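Nicotinate-nucleotide pyrophosphorylase (Pyrococcus furiosus, PDB 2I14) probably catalyses the ATP-assisted joining of nicotinate to phosphoribosyl pyrophosphate, giving nicotinate mononucleotide for NAD biosynthesis. Local coordinates at residues Arg327-Tyr331 with Val341-Leu347; Leu71-Ile75 with Tyr107-Leu111; Ala132-Tyr138 with Val286-Phe292. One frame throughout, in Å; residues are numbered along the deposited sequence.

Interaction 1: Arg327-Tyr331 with Val341-Leu347; sequences RKQVY and VPANKKL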
loop_
_atom_site.group_PDB
_atom_site.type_symbol
_atom_site.label_atom_id
_atom_site.label_comp_id
_atom_site.label_asym_id
_atom_site.label_seq_id
_atom_site.Cartn_x
_atom_site.Cartn_y
_atom_site.Cartn_z
ATOM N N ARG A 327 4.564 -34.710 28.350
ATOM C CA ARG A 327 5.195 -35.655 27.424
ATOM C C ARG A 327 4.165 -36.024 26.371
ATOM O O ARG A 327 3.103 -36.545 26.704
ATOM C CB ARG A 327 5.625 -36.926 28.159
ATOM C CG ARG A 327 5.860 -38.128 27.243
ATOM C CD ARG A 327 5.936 -39.430 28.036
ATOM N NE ARG A 327 7.155 -39.504 28.838
ATOM C CZ ARG A 327 8.366 -39.715 28.336
ATOM N NH1 ARG A 327 8.530 -39.886 27.030
ATOM N NH2 ARG A 327 9.417 -39.734 29.140
ATOM N N LYS A 328 4.463 -35.770 25.102
ATOM C CA LYS A 328 3.487 -36.081 24.073
ATOM C C LYS A 328 3.972 -36.764 22.808
ATOM O O LYS A 328 5.169 -36.972 22.603
ATOM C CB LYS A 328 2.720 -34.812 23.707
ATOM C CG LYS A 328 1.650 -34.441 24.733
ATOM C CD LYS A 328 2.230 -33.979 26.078
ATOM C CE LYS A 328 1.268 -34.209 27.271
ATOM N NZ LYS A 328 1.118 -35.640 27.700
ATOM N N GLN A 329 3.005 -37.119 21.967
ATOM C CA GLN A 329 3.267 -37.787 20.700
ATOM C C GLN A 329 2.482 -37.116 19.587
ATOM O O GLN A 329 1.447 -36.503 19.832
ATOM C CB GLN A 329 2.861 -39.265 20.775
ATOM C CG GLN A 329 4.033 -40.246 20.724
ATOM C CD GLN A 329 4.656 -40.340 19.349
ATOM O OE1 GLN A 329 5.003 -39.335 18.741
ATOM N NE2 GLN A 329 4.806 -41.552 18.857
ATOM N N VAL A 330 2.990 -37.238 18.365
ATOM C CA VAL A 330 2.354 -36.666 17.190
ATOM C C VAL A 330 1.943 -37.786 16.246
ATOM O O VAL A 330 2.783 -38.541 15.765
ATOM C CB VAL A 330 3.312 -35.711 16.433
ATOM C CG1 VAL A 330 3.659 -34.520 17.293
ATOM C CG2 VAL A 330 4.573 -36.427 16.069
ATOM N N TYR A 331 0.644 -37.898 15.985
ATOM C CA TYR A 331 0.134 -38.935 15.090
ATOM C C TYR A 331 -0.161 -38.381 13.707
ATOM O O TYR A 331 -0.820 -37.360 13.561
ATOM C CB TYR A 331 -1.117 -39.607 15.680
ATOM C CG TYR A 331 -0.815 -40.369 16.952
ATOM C CD1 TYR A 331 -0.685 -39.703 18.171
ATOM C CD2 TYR A 331 -0.575 -41.741 16.927
ATOM C CE1 TYR A 331 -0.322 -40.377 19.333
ATOM C CE2 TYR A 331 -0.210 -42.428 18.089
ATOM C CZ TYR A 331 -0.086 -41.737 19.288
ATOM O OH TYR A 331 0.268 -42.401 20.445
ATOM N N VAL A 341 -1.002 -35.043 20.572
ATOM C CA VAL A 341 -1.806 -35.404 21.732
ATOM C C VAL A 341 -0.909 -35.842 22.860
ATOM O O VAL A 341 0.270 -36.130 22.653
ATOM C CB VAL A 341 -2.787 -36.567 21.423
ATOM C CG1 VAL A 341 -3.917 -36.087 20.522
ATOM C CG2 VAL A 341 -2.038 -37.714 20.769
ATOM N N PRO A 342 -1.455 -35.876 24.080
ATOM C CA PRO A 342 -0.702 -36.289 25.261
ATOM C C PRO A 342 -0.340 -37.772 25.147
ATOM O O PRO A 342 -1.135 -38.563 24.640
ATOM C CB PRO A 342 -1.681 -36.011 26.401
ATOM C CG PRO A 342 -2.475 -34.863 25.881
ATOM C CD PRO A 342 -2.749 -35.298 24.471
ATOM N N ALA A 343 0.851 -38.145 25.606
ATOM C CA ALA A 343 1.288 -39.541 25.552
ATOM C C ALA A 343 0.374 -40.455 26.383
ATOM O O ALA A 343 0.282 -41.661 26.122
ATOM C CB ALA A 343 2.731 -39.655 26.045
ATOM N N ASN A 344 -0.296 -39.867 27.378
ATOM C CA ASN A 344 -1.216 -40.585 28.264
ATOM C C ASN A 344 -2.405 -41.163 27.491
ATOM O O ASN A 344 -3.233 -41.872 28.053
ATOM C CB ASN A 344 -1.741 -39.642 29.360
ATOM C CG ASN A 344 -0.625 -39.061 30.237
ATOM O OD1 ASN A 344 0.250 -38.325 29.759
ATOM N ND2 ASN A 344 -0.660 -39.388 31.529
ATOM N N LYS A 345 -2.487 -40.840 26.205
ATOM C CA LYS A 345 -3.567 -41.313 25.345
ATOM C C LYS A 345 -2.954 -41.843 24.053
ATOM O O LYS A 345 -1.804 -41.539 23.739
ATOM C CB LYS A 345 -4.542 -40.171 25.029
ATOM C CG LYS A 345 -5.261 -39.574 26.251
ATOM C CD LYS A 345 -4.327 -38.755 27.155
ATOM C CE LYS A 345 -5.049 -38.234 28.397
ATOM N NZ LYS A 345 -4.136 -37.499 29.320
ATOM N N LYS A 346 -3.716 -42.627 23.300
ATOM C CA LYS A 346 -3.200 -43.191 22.056
ATOM C C LYS A 346 -4.226 -43.204 20.930
ATOM O O LYS A 346 -5.333 -43.728 21.082
ATOM C CB LYS A 346 -2.676 -44.611 22.313
ATOM C CG LYS A 346 -1.628 -44.674 23.427
ATOM C CD LYS A 346 -1.105 -46.071 23.675
ATOM C CE LYS A 346 -0.206 -46.081 24.896
ATOM N NZ LYS A 346 0.931 -45.128 24.768
ATOM N N LEU A 347 -3.841 -42.619 19.799
ATOM C CA LEU A 347 -4.701 -42.538 18.621
ATOM C C LEU A 347 -4.580 -43.762 17.734
ATOM O O LEU A 347 -3.582 -44.483 17.777
ATOM C CB LEU A 347 -4.342 -41.306 17.791
ATOM C CG LEU A 347 -5.018 -39.984 18.117
ATOM C CD1 LEU A 347 -4.191 -38.846 17.560
ATOM C CD2 LEU A 347 -6.419 -39.980 17.538
#

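Interaction 2: Leu71-Ile75 with Tyr107-Leu111; sequences LLEGI and YETAL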
loop_
_atom_site.group_PDB
_atom_site.type_symbol
_atom_site.label_atom_id
_atom_site.label_comp_id
_atom_site.label_asym_id
_atom_site.label_seq_id
_atom_site.Cartn_x
_atom_site.Cartn_y
_atom_site.Cartn_z
ATOM N N LEU A 71 25.835 -36.853 18.728
ATOM C CA LEU A 71 26.333 -35.876 19.699
ATOM C C LEU A 71 25.975 -36.272 21.133
ATOM O O LEU A 71 26.804 -36.179 22.047
ATOM C CB LEU A 71 25.752 -34.486 19.411
ATOM C CG LEU A 71 26.095 -33.399 20.440
ATOM C CD1 LEU A 71 27.477 -32.806 20.148
ATOM C CD2 LEU A 71 25.034 -32.321 20.405
ATOM N N LEU A 72 24.729 -36.689 21.329
ATOM C CA LEU A 72 24.265 -37.100 22.643
ATOM C C LEU A 72 24.679 -38.542 22.902
ATOM O O LEU A 72 24.345 -39.127 23.942
ATOM C CB LEU A 72 22.744 -36.957 22.730
ATOM C CG LEU A 72 22.178 -35.592 23.142
ATOM C CD1 LEU A 72 23.258 -34.510 23.070
ATOM C CD2 LEU A 72 20.984 -35.272 22.247
ATOM N N GLU A 73 25.412 -39.104 21.944
ATOM C CA GLU A 73 25.897 -40.477 22.034
ATOM C C GLU A 73 26.806 -40.637 23.250
ATOM O O GLU A 73 27.730 -39.844 23.451
ATOM C CB GLU A 73 26.669 -40.843 20.762
ATOM C CG GLU A 73 27.141 -42.294 20.711
ATOM C CD GLU A 73 27.911 -42.633 19.435
ATOM O OE1 GLU A 73 28.950 -41.971 19.160
ATOM O OE2 GLU A 73 27.474 -43.565 18.713
ATOM N N GLY A 74 26.537 -41.658 24.057
ATOM C CA GLY A 74 27.349 -41.894 25.232
ATOM C C GLY A 74 27.063 -40.873 26.307
ATOM O O GLY A 74 27.973 -40.338 26.949
ATOM N N ILE A 75 25.784 -40.587 26.497
ATOM C CA ILE A 75 25.379 -39.638 27.511
ATOM C C ILE A 75 24.097 -40.140 28.184
ATOM O O ILE A 75 23.167 -40.596 27.516
ATOM C CB ILE A 75 25.189 -38.231 26.891
ATOM C CG1 ILE A 75 26.559 -37.682 26.474
ATOM C CG2 ILE A 75 24.505 -37.290 27.886
ATOM C CD1 ILE A 75 26.543 -36.250 25.976
ATOM N N TYR A 107 24.234 -29.174 26.004
ATOM C CA TYR A 107 24.271 -29.535 24.589
ATOM C C TYR A 107 23.204 -28.865 23.741
ATOM O O TYR A 107 22.972 -29.259 22.597
ATOM C CB TYR A 107 24.190 -31.057 24.420
ATOM C CG TYR A 107 25.473 -31.749 24.797
ATOM C CD1 TYR A 107 25.647 -32.306 26.063
ATOM C CD2 TYR A 107 26.547 -31.785 23.907
ATOM C CE1 TYR A 107 26.862 -32.877 26.438
ATOM C CE2 TYR A 107 27.770 -32.351 24.268
ATOM C CZ TYR A 107 27.922 -32.894 25.537
ATOM O OH TYR A 107 29.136 -33.444 25.905
ATOM N N GLU A 108 22.558 -27.846 24.293
ATOM C CA GLU A 108 21.534 -27.141 23.547
ATOM C C GLU A 108 22.167 -26.389 22.393
ATOM O O GLU A 108 21.833 -26.604 21.231
ATOM C CB GLU A 108 20.803 -26.151 24.443
ATOM C CG GLU A 108 19.990 -26.811 25.521
ATOM C CD GLU A 108 18.900 -25.900 26.068
ATOM O OE1 GLU A 108 18.300 -25.161 25.251
ATOM O OE2 GLU A 108 18.634 -25.938 27.301
ATOM N N THR A 109 23.096 -25.509 22.726
ATOM C CA THR A 109 23.767 -24.699 21.726
ATOM C C THR A 109 24.202 -25.488 20.484
ATOM O O THR A 109 24.202 -24.972 19.350
ATOM C CB THR A 109 24.979 -24.031 22.349
ATOM O OG1 THR A 109 24.594 -23.459 23.603
ATOM C CG2 THR A 109 25.520 -22.941 21.430
ATOM N N ALA A 110 24.563 -26.742 20.695
ATOM C CA ALA A 110 25.011 -27.561 19.594
ATOM C C ALA A 110 23.866 -28.267 18.892
ATOM O O ALA A 110 23.718 -28.151 17.683
ATOM C CB ALA A 110 26.032 -28.577 20.091
ATOM N N LEU A 111 23.053 -29.000 19.645
ATOM C CA LEU A 111 21.949 -29.735 19.033
ATOM C C LEU A 111 20.968 -28.839 18.277
ATOM O O LEU A 111 20.650 -29.123 17.115
ATOM C CB LEU A 111 21.226 -30.597 20.080
ATOM C CG LEU A 111 20.319 -30.000 21.148
ATOM C CD1 LEU A 111 18.937 -29.800 20.558
ATOM C CD2 LEU A 111 20.241 -30.958 22.328
#

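Interaction 3: Ala132-Tyr138 with Val286-Phe292; sequences AKFKPVY and VDVVDAF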
loop_
_atom_site.group_PDB
_atom_site.type_symbol
_atom_site.label_atom_id
_atom_site.label_comp_id
_atom_site.label_asym_id
_atom_site.label_seq_id
_atom_site.Cartn_x
_atom_site.Cartn_y
_atom_site.Cartn_z
ATOM N N ALA A 132 9.484 -25.315 -8.817
ATOM C CA ALA A 132 10.068 -25.670 -10.105
ATOM C C ALA A 132 9.356 -26.834 -10.771
ATOM O O ALA A 132 9.882 -27.413 -11.712
ATOM C CB ALA A 132 11.551 -26.008 -9.940
ATOM N N LYS A 133 8.160 -27.160 -10.282
ATOM C CA LYS A 133 7.355 -28.262 -10.814
ATOM C C LYS A 133 8.221 -29.522 -10.789
ATOM O O LYS A 133 8.332 -30.248 -11.787
ATOM C CB LYS A 133 6.932 -27.957 -12.249
ATOM C CG LYS A 133 6.263 -26.608 -12.450
ATOM C CD LYS A 133 4.745 -26.700 -12.375
ATOM C CE LYS A 133 4.088 -26.274 -13.697
ATOM N NZ LYS A 133 4.266 -24.827 -14.058
ATOM N N PHE A 134 8.854 -29.756 -9.643
ATOM C CA PHE A 134 9.729 -30.906 -9.442
ATOM C C PHE A 134 10.774 -31.164 -10.522
ATOM O O PHE A 134 11.376 -32.230 -10.553
ATOM C CB PHE A 134 8.892 -32.144 -9.192
ATOM C CG PHE A 134 8.155 -32.089 -7.899
ATOM C CD1 PHE A 134 8.713 -32.620 -6.743
ATOM C CD2 PHE A 134 6.924 -31.428 -7.810
ATOM C CE1 PHE A 134 8.057 -32.493 -5.511
ATOM C CE2 PHE A 134 6.259 -31.292 -6.587
ATOM C CZ PHE A 134 6.824 -31.823 -5.438
ATOM N N LYS A 135 11.008 -30.184 -11.390
ATOM C CA LYS A 135 12.032 -30.328 -12.404
ATOM C C LYS A 135 13.395 -30.433 -11.703
ATOM O O LYS A 135 13.492 -30.346 -10.482
ATOM C CB LYS A 135 12.006 -29.129 -13.333
ATOM C CG LYS A 135 10.922 -29.207 -14.395
ATOM C CD LYS A 135 10.395 -27.830 -14.724
ATOM C CE LYS A 135 9.929 -27.733 -16.152
ATOM N NZ LYS A 135 11.114 -27.796 -17.032
ATOM N N PRO A 136 14.473 -30.657 -12.460
ATOM C CA PRO A 136 15.733 -30.744 -11.713
ATOM C C PRO A 136 16.255 -29.406 -11.168
ATOM O O PRO A 136 16.126 -28.349 -11.798
ATOM C CB PRO A 136 16.686 -31.404 -12.723
ATOM C CG PRO A 136 16.120 -30.999 -14.067
ATOM C CD PRO A 136 14.637 -31.139 -13.848
ATOM N N VAL A 137 16.858 -29.475 -9.986
ATOM C CA VAL A 137 17.418 -28.306 -9.301
ATOM C C VAL A 137 18.730 -28.692 -8.632
ATOM O O VAL A 137 18.789 -29.647 -7.853
ATOM C CB VAL A 137 16.459 -27.787 -8.204
ATOM C CG1 VAL A 137 17.070 -26.614 -7.505
ATOM C CG2 VAL A 137 15.136 -27.402 -8.807
ATOM N N TYR A 138 19.775 -27.931 -8.903
ATOM C CA TYR A 138 21.065 -28.247 -8.321
ATOM C C TYR A 138 21.584 -27.191 -7.376
ATOM O O TYR A 138 21.616 -26.008 -7.704
ATOM C CB TYR A 138 22.091 -28.504 -9.436
ATOM C CG TYR A 138 21.643 -29.575 -10.404
ATOM C CD1 TYR A 138 21.128 -29.251 -11.662
ATOM C CD2 TYR A 138 21.641 -30.901 -10.018
ATOM C CE1 TYR A 138 20.618 -30.227 -12.492
ATOM C CE2 TYR A 138 21.131 -31.882 -10.835
ATOM C CZ TYR A 138 20.616 -31.548 -12.072
ATOM O OH TYR A 138 20.081 -32.552 -12.862
ATOM N N VAL A 286 9.470 -21.341 -14.859
ATOM C CA VAL A 286 9.512 -22.808 -14.891
ATOM C C VAL A 286 9.191 -23.433 -16.234
ATOM O O VAL A 286 9.935 -24.279 -16.740
ATOM C CB VAL A 286 8.504 -23.451 -13.940
ATOM C CG1 VAL A 286 9.125 -24.654 -13.287
ATOM C CG2 VAL A 286 7.994 -22.447 -12.945
ATOM N N ASP A 287 8.053 -23.033 -16.793
ATOM C CA ASP A 287 7.579 -23.584 -18.051
ATOM C C ASP A 287 8.429 -23.256 -19.274
ATOM O O ASP A 287 8.009 -23.481 -20.397
ATOM C CB ASP A 287 6.129 -23.144 -18.294
ATOM C CG ASP A 287 5.199 -23.556 -17.169
ATOM O OD1 ASP A 287 5.335 -24.695 -16.664
ATOM O OD2 ASP A 287 4.326 -22.744 -16.793
ATOM N N VAL A 288 9.630 -22.745 -19.076
ATOM C CA VAL A 288 10.459 -22.413 -20.215
ATOM C C VAL A 288 11.916 -22.762 -19.932
ATOM O O VAL A 288 12.799 -22.519 -20.746
ATOM C CB VAL A 288 10.304 -20.914 -20.546
ATOM C CG1 VAL A 288 11.277 -20.492 -21.629
ATOM C CG2 VAL A 288 8.879 -20.641 -20.990
ATOM N N VAL A 289 12.163 -23.344 -18.768
ATOM C CA VAL A 289 13.516 -23.724 -18.402
ATOM C C VAL A 289 13.536 -25.212 -18.093
ATOM O O VAL A 289 12.555 -25.775 -17.595
ATOM C CB VAL A 289 14.016 -22.913 -17.191
ATOM C CG1 VAL A 289 14.197 -21.464 -17.587
ATOM C CG2 VAL A 289 13.023 -23.001 -16.071
ATOM N N ASP A 290 14.662 -25.844 -18.396
ATOM C CA ASP A 290 14.800 -27.268 -18.196
ATOM C C ASP A 290 15.322 -27.674 -16.833
ATOM O O ASP A 290 14.799 -28.615 -16.225
ATOM C CB ASP A 290 15.686 -27.852 -19.300
ATOM C CG ASP A 290 14.981 -27.898 -20.646
ATOM O OD1 ASP A 290 14.925 -26.859 -21.348
ATOM O OD2 ASP A 290 14.462 -28.985 -20.989
ATOM N N ALA A 291 16.356 -26.976 -16.360
ATOM C CA ALA A 291 16.951 -27.273 -15.061
ATOM C C ALA A 291 17.422 -26.012 -14.368
ATOM O O ALA A 291 17.903 -25.072 -15.012
ATOM C CB ALA A 291 18.099 -28.226 -15.223
ATOM N N PHE A 292 17.297 -26.015 -13.043
ATOM C CA PHE A 292 17.681 -24.863 -12.228
ATOM C C PHE A 292 18.935 -25.021 -11.391
ATOM O O PHE A 292 19.183 -26.084 -10.812
ATOM C CB PHE A 292 16.560 -24.493 -11.266
ATOM C CG PHE A 292 15.276 -24.134 -11.929
ATOM C CD1 PHE A 292 14.329 -25.100 -12.193
ATOM C CD2 PHE A 292 14.990 -22.816 -12.240
ATOM C CE1 PHE A 292 13.105 -24.765 -12.751
ATOM C CE2 PHE A 292 13.769 -22.475 -12.798
ATOM C CZ PHE A 292 12.824 -23.461 -13.051
#

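Interaction 1: Arg327-Tyr331 with Val341-Leu347
Three near-linear backbone hydrogen bonds define this contact as the open end of an antiparallel beta hairpin built from strands 328-333 and 338-342. Gln329 and Val341 form a hydrogen-bonded pair: Gln329 N donates to Val341 O at 3.0 Å and Val341 N to Gln329 O at 2.9 Å, with N-H...O angles of 168° and 169°. The third bond, Ala343 N to Arg327 O at 3.0 Å, carries the pairing one step past strand 338-342. There the chain turns away through a type I beta turn, Pro342-Lys345.

Apolar packing gathers round Tyr331, which has the largest covered area of the contact. Leu347 CB sits 3.9 Å from the Tyr331 ring centroid and 18° off its normal, a CH-pi contact over the face, while Leu347 CD1 is 3.7 Å from Tyr331 CD1. Val341 CG2 approaches Tyr331 CE1 to 3.5 Å. Arg327 CG lies 3.7 Å from Ala343 CB. Between subunits, Trp259 of a second subunit packs on Lys328 and Pro342.

The polar end of Arg327 is engaged outside the hairpin, in a salt bridge with Glu98.

Cys333 and Cys350, which bind a zinc ion together with His337 and Cys353, follow the two segments closely in sequence. Main-chain bonds therefore fix the strand register, whereas Tyr331 packs the chain at Lys346-Leu347 against the hairpin through apolar and CH-pi contacts.

Interaction 2: Leu71-Ile75 with Tyr107-Leu111
The Tyr107 side chain meets three aliphatic side chains of the 71-75 segment: its CD2 is 3.9 Å from Leu71 CG, its CB 3.8 Å from Leu72 CD1, and its CE1 3.4 Å from Ile75 CD1. The arrangement is buried helix-end packing within the N-terminal domain of the quinolinate phosphoribosyltransferase family, joining the end of helix 65-72 and the chain after it to the start of helix 108-131. Tyr107 occupies the N-cap position of the latter, and its O accepts the first-turn bond from Leu111 N at 3.0 Å. All six touching residues are buried and every side-chain approach between the segments is apolar, so shape and hydrophobicity account for the 261 Å² covered.

The phenol hydroxyl is satisfied elsewhere, by a hydrogen bond with Lys19 O. Strand 95-98 supplies Ile97, which touches both Leu72 and Leu111, and Phe10 of a third subunit packs on Leu71.

Gly74, with phi/psi of 73°/43°, carries the chain round between the leucines and Ile75, whose CB again points toward the helix start. One turn along helix 108-131, Leu71 CD2 reaches Ala110 CB at 3.9 Å and Leu111 CB at 4.2 Å.

Interaction 3: Ala132-Tyr138 with Val286-Phe292
Ala132 is the first residue past helix 108-131 to leave helical backbone angles; its CB rests 3.4 Å from Phe292 CE1, its O lies 3.3 Å from Val286 CG1, and Ile282 of helix 279-283 touches both Ala132 and Phe292. Lys133, with positive phi (55°), is the C' residue of a Schellman motif ending that helix: Phe134 N bonds to Lys129 O and Lys133 N to Ile130 O. The Lys133 side chain then reaches across, CG 3.6 Å from Val286 CG1 and NZ in a 2.8 Å salt bridge with Asp287 OD1.

A type I' turn, Ala132-Lys135, closed by Lys135 N to Ala132 O at 3.0 Å, brings Lys135 back toward the second segment. Lys135 CD packs 3.7 Å from Val286 CG1, and its NZ donates to Val289 O at 2.5 Å.

From here the chain enters the parallel sheet of the quinolinate phosphoribosyltransferase C-terminal domain, whose family is grouped with the TIM barrels. Strand 137-139 lies beside strand 291-294, with strand 164-165 on its other side. The paired strands lead toward the pocket of the bound PCP: Phe140 and Gly295-Gly296 of that pocket follow them in sequence, and the Tyr138 side chain is about 9 Å from the ligand. Pro136 leads in: CG meets Ala291 CB at 3.6 Å, and Pro136 O accepts from Phe292 N at 2.9 Å and 176°.

Val137 pairs in parallel with Phe292 (CA-CA 4.5 Å), their side chains sharing a sheet face, with Val137 CG2 4.1 Å from Phe292 CB. At Tyr138, N donates to Phe292 O at 2.7 Å (163°).

From the N terminus, interaction 2 comes first, closing a 31-residue excursion, rich in strand, between helix 65-72 and helix 108-131. That long helix then runs out to interaction 3, whose centre is about 38 Å from that of interaction 2, across the chain's centre. Interaction 3 closes the longest loop, 147 residues holding the other strands of the parallel sheet, and joins the strands first and last in sequence, which lie side by side. Interaction 1 follows with a nine-residue hairpin connection, pairing strand 328-333 with 338-342, an outermost strand of the antiparallel sheet within this chain; its centre is about 40 Å from that of interaction 3. The three loops lie in series; none nests or crosses.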